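Local coordinates for putative chromatin binding protein (Chaetomium thermophilum, PDB 6QP0) that probably binds and hydrolyses ATP in a tRNA-dependent manner as the P-loop partner of Elongator in tRNA modification, at residues V162-R176 with D199-V212. Residues are numbered along the deposited sequence; the frame is centred on the assembly and turned at random.
Sequences VEKAREVNERRLERR and DEEPYERSNWENLV. With ADP (adenosine-5'-diphosphate), chain B; AF3 (aluminum fluoride), chain C.
Asn169 and Tyr203 meet through a pair of hydrogen bonds in which a side-chain amide takes the part of a backbone peptide. Tyr203 N donates to Asn169 OD1 (2.9 Å), lying in the carbonyl plane on a lone pair, while Asn169 ND2 returns a bond to Tyr203 O (3.1 Å) from above that carbonyl's plane. With CG anti to the backbone N (chi1 -164°), the amide reaches off helix 162-174 and fixes the loop just before helix 205-212.

Apolar packing fills in beside it. Pro202 CB rests 3.7 Å from Leu173 CD2, and the Trp208 indole runs alongside the Asn169 amide in the opposite sense to put CZ2 3.8 Å from Ala165 CB; its NE1 is bonded to Ser12 OG of the phosphate-binding loop. Helices 162-174 and 205-212 pack nearly antiparallel (164°) beside the nucleotide site of this P-loop NTPase domain. Arg172, near the C-terminal end of helix 162-174, and Tyr203, in the loop before helix 205-212, both reach the bound groups. Arg172, its chain drawn out straight, directs NH2 to ADP O1A (2.8 Å) in a nearly straight bond; Glu200 CA covers one guanidinium face and Val168 CG1 the opposite one. Tyr203 OH faces F3 of the aluminium fluoride, at a separation too short to be relied on; Lys15, Ser12 and Arg85 also hold the fluoride.

Charge pairs edge the interface. Arg166 holds Glu209 through two nitrogens, NE to OE1 (2.9 Å, 176°) and NH2 to OE2, both on syn lone pairs with the two groups nearly coplanar, while its CB packs against Trp208 CH2. A leucine in its place would probably leave the Glu209 carboxylate without its two-pronged mate and free to turn. Glu170 OE1 takes Arg205 NH1 at 2.7 Å, again nearly in plane. Farther along, Arg176 lays a guanidinium face over Pro202 CG and makes weak, long salt bridges to Glu201 and Glu204.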
ATOM      1  N   VAL A 162      10.554 -10.550   7.498  1.00 50.59           N
ATOM      2  CA  VAL A 162       9.552 -11.002   8.455  1.00 49.71           C
ATOM      3  C   VAL A 162      10.045 -10.799   9.881  1.00 51.37           C
ATOM      4  O   VAL A 162       9.253 -10.518  10.788  1.00 52.60           O
ATOM      5  CB  VAL A 162       9.196 -12.480   8.193  1.00 50.39           C
ATOM      6  CG1 VAL A 162       8.130 -12.957   9.167  1.00 50.53           C
ATOM      7  CG2 VAL A 162       8.736 -12.674   6.755  1.00 49.88           C
ATOM      8  N   GLU A 163      11.355 -10.930  10.102  1.00 52.49           N
ATOM      9  CA  GLU A 163      11.900 -10.799  11.449  1.00 54.44           C
ATOM     10  C   GLU A 163      11.926  -9.341  11.889  1.00 54.45           C
ATOM     11  O   GLU A 163      11.474  -9.008  12.990  1.00 55.38           O
ATOM     12  CB  GLU A 163      13.303 -11.404  11.505  1.00 56.53           C
ATOM     13  N   LYS A 164      12.462  -8.455  11.045  1.00 53.86           N
ATOM     14  CA  LYS A 164      12.473  -7.037  11.385  1.00 54.24           C
ATOM     15  C   LYS A 164      11.058  -6.481  11.476  1.00 53.32           C
ATOM     16  O   LYS A 164      10.804  -5.558  12.256  1.00 53.56           O
ATOM     17  CB  LYS A 164      13.286  -6.248  10.358  1.00 54.21           C
ATOM     18  CG  LYS A 164      14.780  -6.531  10.404  1.00 56.28           C
ATOM     19  N   ALA A 165      10.127  -7.029  10.691  1.00 55.62           N
ATOM     20  CA  ALA A 165       8.736  -6.604  10.792  1.00 56.61           C
ATOM     21  C   ALA A 165       8.107  -7.102  12.087  1.00 57.07           C
ATOM     22  O   ALA A 165       7.387  -6.355  12.761  1.00 55.31           O
ATOM     23  CB  ALA A 165       7.946  -7.103   9.583  1.00 57.13           C
ATOM     24  N   ARG A 166       8.370  -8.359  12.456  1.00 57.15           N
ATOM     25  CA  ARG A 166       7.833  -8.882  13.706  1.00 58.00           C
ATOM     26  C   ARG A 166       8.360  -8.090  14.897  1.00 58.98           C
ATOM     27  O   ARG A 166       7.612  -7.792  15.833  1.00 61.10           O
ATOM     28  CB  ARG A 166       8.174 -10.364  13.858  1.00 60.49           C
ATOM     29  CG  ARG A 166       7.470 -11.027  15.036  1.00 63.41           C
ATOM     30  CD  ARG A 166       7.849 -12.496  15.195  1.00 65.66           C
ATOM     31  NE  ARG A 166       7.188 -13.359  14.218  1.00 64.20           N
ATOM     32  CZ  ARG A 166       7.771 -13.872  13.136  1.00 63.83           C
ATOM     33  NH1 ARG A 166       9.046 -13.623  12.868  1.00 64.56           N
ATOM     34  NH2 ARG A 166       7.070 -14.646  12.319  1.00 63.04           N
ATOM     35  N   GLU A 167       9.649  -7.737  14.877  1.00 56.19           N
ATOM     36  CA  GLU A 167      10.209  -6.933  15.957  1.00 59.01           C
ATOM     37  C   GLU A 167       9.437  -5.633  16.131  1.00 58.61           C
ATOM     38  O   GLU A 167       9.120  -5.236  17.258  1.00 60.83           O
ATOM     39  CB  GLU A 167      11.685  -6.642  15.686  1.00 60.45           C
ATOM     40  N   VAL A 168       9.115  -4.959  15.024  1.00 56.29           N
ATOM     41  CA  VAL A 168       8.408  -3.684  15.104  1.00 57.62           C
ATOM     42  C   VAL A 168       7.085  -3.852  15.845  1.00 56.61           C
ATOM     43  O   VAL A 168       6.785  -3.112  16.790  1.00 58.85           O
ATOM     44  CB  VAL A 168       8.188  -3.106  13.695  1.00 54.95           C
ATOM     45  CG1 VAL A 168       7.235  -1.918  13.749  1.00 54.55           C
ATOM     46  CG2 VAL A 168       9.515  -2.703  13.080  1.00 54.68           C
ATOM     47  N   ASN A 169       6.271  -4.821  15.421  1.00 53.94           N
ATOM     48  CA  ASN A 169       4.962  -5.003  16.038  1.00 53.86           C
ATOM     49  C   ASN A 169       5.081  -5.275  17.532  1.00 56.98           C
ATOM     50  O   ASN A 169       4.173  -4.932  18.298  1.00 57.98           O
ATOM     51  CB  ASN A 169       4.210  -6.141  15.349  1.00 51.82           C
ATOM     52  CG  ASN A 169       2.727  -6.131  15.661  1.00 51.34           C
ATOM     53  OD1 ASN A 169       1.962  -5.370  15.068  1.00 49.97           O
ATOM     54  ND2 ASN A 169       2.313  -6.980  16.593  1.00 52.81           N
ATOM     55  N   GLU A 170       6.187  -5.883  17.966  1.00 58.95           N
ATOM     56  CA  GLU A 170       6.392  -6.118  19.392  1.00 62.71           C
ATOM     57  C   GLU A 170       6.662  -4.810  20.126  1.00 65.35           C
ATOM     58  O   GLU A 170       6.086  -4.553  21.189  1.00 67.91           O
ATOM     59  CB  GLU A 170       7.547  -7.098  19.604  1.00 65.13           C
ATOM     60  CG  GLU A 170       7.322  -8.470  18.996  1.00 63.55           C
ATOM     61  CD  GLU A 170       6.106  -9.173  19.567  1.00 64.40           C
ATOM     62  OE1 GLU A 170       5.779  -8.941  20.750  1.00 67.58           O
ATOM     63  OE2 GLU A 170       5.476  -9.956  18.826  1.00 62.47           O
ATOM     64  N   ARG A 171       7.541  -3.967  19.576  1.00 65.24           N
ATOM     65  CA  ARG A 171       7.827  -2.687  20.213  1.00 68.28           C
ATOM     66  C   ARG A 171       6.584  -1.809  20.268  1.00 70.43           C
ATOM     67  O   ARG A 171       6.401  -1.051  21.226  1.00 74.12           O
ATOM     68  CB  ARG A 171       8.950  -1.961  19.470  1.00 68.15           C
ATOM     69  CG  ARG A 171      10.172  -2.821  19.173  1.00 68.45           C
ATOM     70  NH1 ARG A 171      13.773  -3.885  16.752  1.00 67.15           N
ATOM     71  NH2 ARG A 171      13.569  -3.749  19.032  1.00 72.97           N
ATOM     72  N   ARG A 172       5.719  -1.897  19.254  1.00 70.78           N
ATOM     73  CA  ARG A 172       4.478  -1.134  19.261  1.00 69.71           C
ATOM     74  C   ARG A 172       3.440  -1.755  20.187  1.00 70.27           C
ATOM     75  O   ARG A 172       2.642  -1.026  20.789  1.00 74.65           O
ATOM     76  CB  ARG A 172       3.935  -1.012  17.838  1.00 65.45           C
ATOM     77  CG  ARG A 172       4.749  -0.058  16.978  1.00 64.51           C
ATOM     78  CD  ARG A 172       4.257   0.001  15.545  1.00 62.01           C
ATOM     79  NE  ARG A 172       4.884   1.102  14.816  1.00 63.46           N
ATOM     80  CZ  ARG A 172       4.713   1.340  13.519  1.00 62.55           C
ATOM     81  NH1 ARG A 172       3.936   0.551  12.791  1.00 60.83           N
ATOM     82  NH2 ARG A 172       5.324   2.371  12.951  1.00 63.58           N
ATOM     83  N   LEU A 173       3.435  -3.083  20.318  1.00 63.17           N
ATOM     84  CA  LEU A 173       2.630  -3.714  21.359  1.00 65.06           C
ATOM     85  C   LEU A 173       3.136  -3.321  22.741  1.00 77.43           C
ATOM     86  O   LEU A 173       2.343  -3.043  23.649  1.00 72.53           O
ATOM     87  CB  LEU A 173       2.649  -5.232  21.196  1.00 64.13           C
ATOM     88  CG  LEU A 173       1.726  -5.830  20.134  1.00 60.39           C
ATOM     89  CD1 LEU A 173       2.008  -7.313  19.972  1.00 60.22           C
ATOM     90  CD2 LEU A 173       0.268  -5.604  20.492  1.00 60.34           C
ATOM     91  N   GLU A 174       4.461  -3.290  22.916  1.00100.08           N
ATOM     92  CA  GLU A 174       5.037  -2.856  24.184  1.00108.78           C
ATOM     93  C   GLU A 174       4.642  -1.422  24.504  1.00110.12           C
ATOM     94  O   GLU A 174       4.276  -1.109  25.644  1.00117.81           O
ATOM     95  CB  GLU A 174       6.561  -2.992  24.134  1.00113.64           C
ATOM     96  CG  GLU A 174       7.060  -4.429  24.070  1.00113.63           C
ATOM     97  CD  GLU A 174       8.510  -4.531  23.624  1.00113.63           C
ATOM     98  OE1 GLU A 174       9.142  -3.478  23.392  1.00114.25           O
ATOM     99  OE2 GLU A 174       9.016  -5.666  23.501  1.00113.46           O
ATOM    100  N   ARG A 175       4.703  -0.534  23.511  1.00 96.63           N
ATOM    101  CA  ARG A 175       4.396   0.882  23.708  1.00 89.97           C
ATOM    102  C   ARG A 175       2.887   1.043  23.883  1.00 85.32           C
ATOM    103  O   ARG A 175       2.158   1.457  22.978  1.00 83.37           O
ATOM    104  CB  ARG A 175       4.917   1.709  22.539  1.00 84.96           C
ATOM    105  CG  ARG A 175       4.646   3.198  22.669  1.00 83.20           C
ATOM    106  N   ARG A 176       2.415   0.707  25.079  1.00 84.61           N
ATOM    107  CA  ARG A 176       1.002   0.844  25.419  1.00 80.90           C
ATOM    108  C   ARG A 176       0.825   1.105  26.912  1.00 83.33           C
ATOM    109  O   ARG A 176       1.345   0.365  27.750  1.00 86.74           O
ATOM    110  CB  ARG A 176       0.224  -0.407  25.009  1.00 78.50           C
ATOM    111  CG  ARG A 176      -0.338  -0.361  23.595  1.00 73.62           C
ATOM    112  CD  ARG A 176      -1.047  -1.661  23.242  1.00 72.72           C
ATOM    113  NE  ARG A 176      -1.927  -1.514  22.085  1.00 68.92           N
ATOM    114  CZ  ARG A 176      -2.676  -2.493  21.583  1.00 67.40           C
ATOM    115  NH1 ARG A 176      -2.650  -3.701  22.131  1.00 69.36           N
ATOM    116  NH2 ARG A 176      -3.449  -2.264  20.532  1.00 64.20           N
ATOM    117  N   ASP A 199      -0.859   5.509  12.561  1.00 53.47           N
ATOM    118  CA  ASP A 199       0.167   4.867  11.754  1.00 56.28           C
ATOM    119  C   ASP A 199       1.114   4.005  12.582  1.00 59.70           C
ATOM    120  O   ASP A 199       1.989   3.347  12.010  1.00 60.02           O
ATOM    121  CB  ASP A 199       0.982   5.921  10.994  1.00 57.00           C
ATOM    122  CG  ASP A 199       0.241   6.483   9.797  1.00 55.60           C
ATOM    123  OD1 ASP A 199      -0.666   5.796   9.281  1.00 54.27           O
ATOM    124  OD2 ASP A 199       0.574   7.607   9.364  1.00 56.74           O
ATOM    125  N   GLU A 200       0.964   3.998  13.911  1.00 62.17           N
ATOM    126  CA  GLU A 200       1.812   3.197  14.789  1.00 64.58           C
ATOM    127  C   GLU A 200       0.993   2.383  15.788  1.00 63.88           C
ATOM    128  O   GLU A 200       1.511   1.994  16.840  1.00 66.30           O
ATOM    129  CB  GLU A 200       2.825   4.083  15.526  1.00 68.42           C
ATOM    130  CG  GLU A 200       2.458   5.563  15.600  1.00 68.42           C
ATOM    131  CD  GLU A 200       2.904   6.348  14.377  1.00 66.06           C
ATOM    132  OE1 GLU A 200       3.983   6.038  13.826  1.00 66.39           O
ATOM    133  OE2 GLU A 200       2.174   7.277  13.968  1.00 64.52           O
ATOM    134  N   GLU A 201      -0.273   2.111  15.483  1.00 59.92           N
ATOM    135  CA  GLU A 201      -1.073   1.212  16.313  1.00 59.85           C
ATOM    136  C   GLU A 201      -0.688  -0.231  16.007  1.00 58.15           C
ATOM    137  O   GLU A 201      -0.699  -0.631  14.838  1.00 55.38           O
ATOM    138  CB  GLU A 201      -2.563   1.425  16.056  1.00 59.23           C
ATOM    139  CG  GLU A 201      -3.364   1.879  17.270  1.00 62.24           C
ATOM    140  CD  GLU A 201      -3.602   0.764  18.271  1.00 65.91           C
ATOM    141  OE1 GLU A 201      -3.266   0.947  19.460  1.00 69.24           O
ATOM    142  OE2 GLU A 201      -4.123  -0.297  17.868  1.00 65.87           O
ATOM    143  N   PRO A 202      -0.340  -1.033  17.008  1.00 59.40           N
ATOM    144  CA  PRO A 202       0.102  -2.402  16.732  1.00 57.99           C
ATOM    145  C   PRO A 202      -1.059  -3.322  16.383  1.00 54.10           C
ATOM    146  O   PRO A 202      -2.225  -3.045  16.667  1.00 55.18           O
ATOM    147  CB  PRO A 202       0.761  -2.831  18.047  1.00 62.71           C
ATOM    148  CG  PRO A 202       0.010  -2.071  19.084  1.00 64.61           C
ATOM    149  CD  PRO A 202      -0.322  -0.735  18.454  1.00 62.17           C
ATOM    150  N   TYR A 203      -0.704  -4.431  15.747  1.00 48.33           N
ATOM    151  CA  TYR A 203      -1.633  -5.525  15.521  1.00 46.94           C
ATOM    152  C   TYR A 203      -1.604  -6.463  16.723  1.00 50.38           C
ATOM    153  O   TYR A 203      -0.604  -6.546  17.443  1.00 52.88           O
ATOM    154  CB  TYR A 203      -1.267  -6.319  14.265  1.00 45.46           C
ATOM    155  CG  TYR A 203      -1.099  -5.519  12.991  1.00 42.53           C
ATOM    156  CD1 TYR A 203      -0.057  -4.611  12.842  1.00 42.36           C
ATOM    157  CD2 TYR A 203      -1.958  -5.707  11.917  1.00 40.32           C
ATOM    158  CE1 TYR A 203       0.103  -3.893  11.671  1.00 40.04           C
ATOM    159  CE2 TYR A 203      -1.803  -4.998  10.745  1.00 38.03           C
ATOM    160  CZ  TYR A 203      -0.775  -4.092  10.627  1.00 37.89           C
ATOM    161  OH  TYR A 203      -0.627  -3.395   9.452  1.00 35.94           O
ATOM    162  N   GLU A 204      -2.703  -7.178  16.936  1.00 51.49           N
ATOM    163  CA  GLU A 204      -2.679  -8.292  17.874  1.00 56.36           C
ATOM    164  C   GLU A 204      -1.804  -9.398  17.290  1.00 57.35           C
ATOM    165  O   GLU A 204      -1.864  -9.683  16.091  1.00 55.63           O
ATOM    166  CB  GLU A 204      -4.091  -8.800  18.146  1.00 57.15           C
ATOM    167  CG  GLU A 204      -5.019  -7.761  18.766  1.00 56.77           C
ATOM    168  CD  GLU A 204      -4.494  -7.227  20.084  1.00 58.78           C
ATOM    169  OE1 GLU A 204      -4.048  -8.044  20.913  1.00 62.01           O
ATOM    170  OE2 GLU A 204      -4.514  -5.994  20.286  1.00 57.70           O
ATOM    171  N   ARG A 205      -0.970 -10.012  18.134  1.00 58.45           N
ATOM    172  CA  ARG A 205       0.001 -10.977  17.621  1.00 59.38           C
ATOM    173  C   ARG A 205      -0.671 -12.104  16.838  1.00 58.73           C
ATOM    174  O   ARG A 205      -0.060 -12.668  15.923  1.00 57.94           O
ATOM    175  CB  ARG A 205       0.848 -11.540  18.767  1.00 63.87           C
ATOM    176  CG  ARG A 205       1.881 -10.551  19.308  1.00 64.85           C
ATOM    177  CD  ARG A 205       2.956 -11.242  20.143  1.00 69.36           C
ATOM    178  NE  ARG A 205       2.521 -11.524  21.510  1.00 73.24           N
ATOM    179  CZ  ARG A 205       2.975 -10.893  22.593  1.00 76.08           C
ATOM    180  NH1 ARG A 205       3.893  -9.939  22.482  1.00 75.55           N
ATOM    181  NH2 ARG A 205       2.513 -11.227  23.791  1.00 79.77           N
ATOM    182  N   SER A 206      -1.921 -12.442  17.167  1.00 64.93           N
ATOM    183  CA  SER A 206      -2.664 -13.412  16.365  1.00 66.82           C
ATOM    184  C   SER A 206      -2.952 -12.862  14.973  1.00 62.27           C
ATOM    185  O   SER A 206      -2.694 -13.529  13.962  1.00 62.39           O
ATOM    186  CB  SER A 206      -3.968 -13.787  17.074  1.00 71.45           C
ATOM    187  OG  SER A 206      -4.723 -14.732  16.333  1.00 72.39           O
ATOM    188  N   ASN A 207      -3.487 -11.641  14.898  1.00 58.35           N
ATOM    189  CA  ASN A 207      -3.786 -11.039  13.605  1.00 53.12           C
ATOM    190  C   ASN A 207      -2.520 -10.828  12.783  1.00 50.62           C
ATOM    191  O   ASN A 207      -2.544 -10.943  11.551  1.00 48.63           O
ATOM    192  CB  ASN A 207      -4.511  -9.706  13.797  1.00 50.31           C
ATOM    193  CG  ASN A 207      -4.926  -9.073  12.479  1.00 46.72           C
ATOM    194  OD1 ASN A 207      -5.280  -9.771  11.530  1.00 45.86           O
ATOM    195  ND2 ASN A 207      -4.876  -7.749  12.415  1.00 45.61           N
ATOM    196  N   TRP A 208      -1.406 -10.504  13.446  1.00 50.17           N
ATOM    197  CA  TRP A 208      -0.164 -10.214  12.735  1.00 47.60           C
ATOM    198  C   TRP A 208       0.389 -11.465  12.064  1.00 48.35           C
ATOM    199  O   TRP A 208       0.714 -11.448  10.870  1.00 46.34           O
ATOM    200  CB  TRP A 208       0.860  -9.621  13.707  1.00 49.49           C
ATOM    201  CG  TRP A 208       2.054  -9.008  13.048  1.00 48.45           C
ATOM    202  CD1 TRP A 208       2.249  -7.689  12.780  1.00 46.74           C
ATOM    203  CD2 TRP A 208       3.222  -9.691  12.582  1.00 49.36           C
ATOM    204  NE1 TRP A 208       3.467  -7.504  12.171  1.00 46.58           N
ATOM    205  CE2 TRP A 208       4.082  -8.719  12.036  1.00 48.09           C
ATOM    206  CE3 TRP A 208       3.622 -11.029  12.569  1.00 51.32           C
ATOM    207  CZ2 TRP A 208       5.316  -9.041  11.484  1.00 48.66           C
ATOM    208  CZ3 TRP A 208       4.847 -11.346  12.023  1.00 51.82           C
ATOM    209  CH2 TRP A 208       5.680 -10.358  11.488  1.00 50.45           C
ATOM    210  N   GLU A 209       0.499 -12.567  12.813  1.00 51.47           N
ATOM    211  CA  GLU A 209       1.072 -13.787  12.257  1.00 53.87           C
ATOM    212  C   GLU A 209       0.248 -14.297  11.080  1.00 53.95           C
ATOM    213  O   GLU A 209       0.791 -14.601  10.012  1.00 52.01           O
ATOM    214  CB  GLU A 209       1.177 -14.869  13.336  1.00 57.94           C
ATOM    215  CG  GLU A 209       2.150 -14.558  14.464  1.00 61.33           C
ATOM    216  CD  GLU A 209       3.574 -14.367  13.980  1.00 61.67           C
ATOM    217  OE1 GLU A 209       4.419 -13.907  14.779  1.00 63.90           O
ATOM    218  OE2 GLU A 209       3.850 -14.676  12.803  1.00 60.23           O
ATOM    219  N   ASN A 210      -1.072 -14.406  11.260  1.00 55.15           N
ATOM    220  CA  ASN A 210      -1.918 -14.928  10.192  1.00 54.05           C
ATOM    221  C   ASN A 210      -1.868 -14.045   8.951  1.00 51.23           C
ATOM    222  O   ASN A 210      -2.005 -14.548   7.829  1.00 50.01           O
ATOM    223  CB  ASN A 210      -3.360 -15.070  10.689  1.00 53.21           C
ATOM    224  CG  ASN A 210      -3.469 -15.944  11.926  1.00 56.82           C
ATOM    225  OD1 ASN A 210      -4.091 -15.566  12.919  1.00 57.32           O
ATOM    226  ND2 ASN A 210      -2.852 -17.117  11.874  1.00 58.93           N
ATOM    227  N   LEU A 211      -1.666 -12.733   9.122  1.00 49.41           N
ATOM    228  CA  LEU A 211      -1.548 -11.843   7.970  1.00 46.62           C
ATOM    229  C   LEU A 211      -0.318 -12.187   7.135  1.00 44.81           C
ATOM    230  O   LEU A 211      -0.401 -12.305   5.908  1.00 43.37           O
ATOM    231  CB  LEU A 211      -1.488 -10.385   8.426  1.00 44.61           C
ATOM    232  CG  LEU A 211      -2.778  -9.574   8.307  1.00 41.94           C
ATOM    233  CD1 LEU A 211      -2.584  -8.193   8.907  1.00 40.96           C
ATOM    234  CD2 LEU A 211      -3.230  -9.467   6.856  1.00 39.46           C
ATOM    235  N   VAL A 212       0.839 -12.341   7.785  1.00 44.91           N
ATOM    236  CA  VAL A 212       2.052 -12.694   7.053  1.00 43.28           C
ATOM    237  C   VAL A 212       1.861 -14.014   6.317  1.00 43.36           C
ATOM    238  O   VAL A 212       2.206 -14.144   5.138  1.00 42.56           O
ATOM    239  CB  VAL A 212       3.261 -12.764   8.001  1.00 45.10           C
ATOM    240  CG1 VAL A 212       4.495 -13.201   7.223  1.00 45.56           C
ATOM    241  CG2 VAL A 212       3.492 -11.434   8.685  1.00 44.54           C
TER
HETATM  242  PB  ADP B 501       3.657  -0.060   8.347  1.00 49.73           P
HETATM  243  O1B ADP B 501       2.811   1.192   8.418  1.00 53.57           O
HETATM  244  O2B ADP B 501       2.989  -1.170   9.109  1.00 44.27           O
HETATM  245  O3B ADP B 501       3.829  -0.484   6.909  1.00 50.31           O
HETATM  246  PA  ADP B 501       5.818   1.701   9.258  1.00 53.81           P
HETATM  247  O1A ADP B 501       4.932   2.520  10.167  1.00 53.53           O
HETATM  248  O2A ADP B 501       5.991   2.404   7.930  1.00 51.69           O
HETATM  249  O3A ADP B 501       5.141   0.212   9.030  1.00 52.03           O
HETATM  250  O5' ADP B 501       7.290   1.479   9.992  1.00 58.74           O
HETATM  251  C5' ADP B 501       7.353   0.569  11.073  1.00 62.95           C
HETATM  252  C4' ADP B 501       8.437   0.860  11.901  1.00 65.93           C
HETATM  253  O4' ADP B 501       9.718   0.362  11.277  1.00 67.97           O
HETATM  254  C3' ADP B 501       8.624   2.444  12.070  1.00 66.91           C
HETATM  255  O3' ADP B 501       9.087   2.761  13.462  1.00 67.29           O
HETATM  256  C2' ADP B 501       9.491   2.763  11.246  1.00 68.38           C
HETATM  257  O2' ADP B 501      10.334   3.846  11.805  1.00 68.14           O
HETATM  258  C1' ADP B 501      10.419   1.414  10.959  1.00 70.52           C
HETATM  259  N9  ADP B 501      10.736   1.362   9.573  1.00 72.94           N
HETATM  260  C8  ADP B 501       9.988   1.223   8.480  1.00 75.14           C
HETATM  261  N7  ADP B 501      10.817   1.245   7.431  1.00 75.21           N
HETATM  262  C5  ADP B 501      12.070   1.397   7.895  1.00 75.25           C
HETATM  263  C6  ADP B 501      13.286   1.481   7.251  1.00 74.05           C
HETATM  264  N6  ADP B 501      14.051   1.486   6.008  1.00 75.64           N
HETATM  265  N1  ADP B 501      14.400   1.632   7.944  1.00 74.69           N
HETATM  266  C2  ADP B 501      14.351   1.706   9.295  1.00 77.10           C
HETATM  267  N3  ADP B 501      13.160   1.626   9.937  1.00 76.51           N
HETATM  268  C4  ADP B 501      12.025   1.470   9.228  1.00 75.76           C
HETATM  269 AL   AF3 C 502       0.910  -0.535   9.409  1.00 41.56          AL
HETATM  270  F1  AF3 C 502       0.587   0.724   8.297  1.00 39.17           F
HETATM  271  F2  AF3 C 502       1.418  -0.153  10.995  1.00 41.22           F
HETATM  272  F3  AF3 C 502       1.189  -2.114   8.826  1.00 41.22           F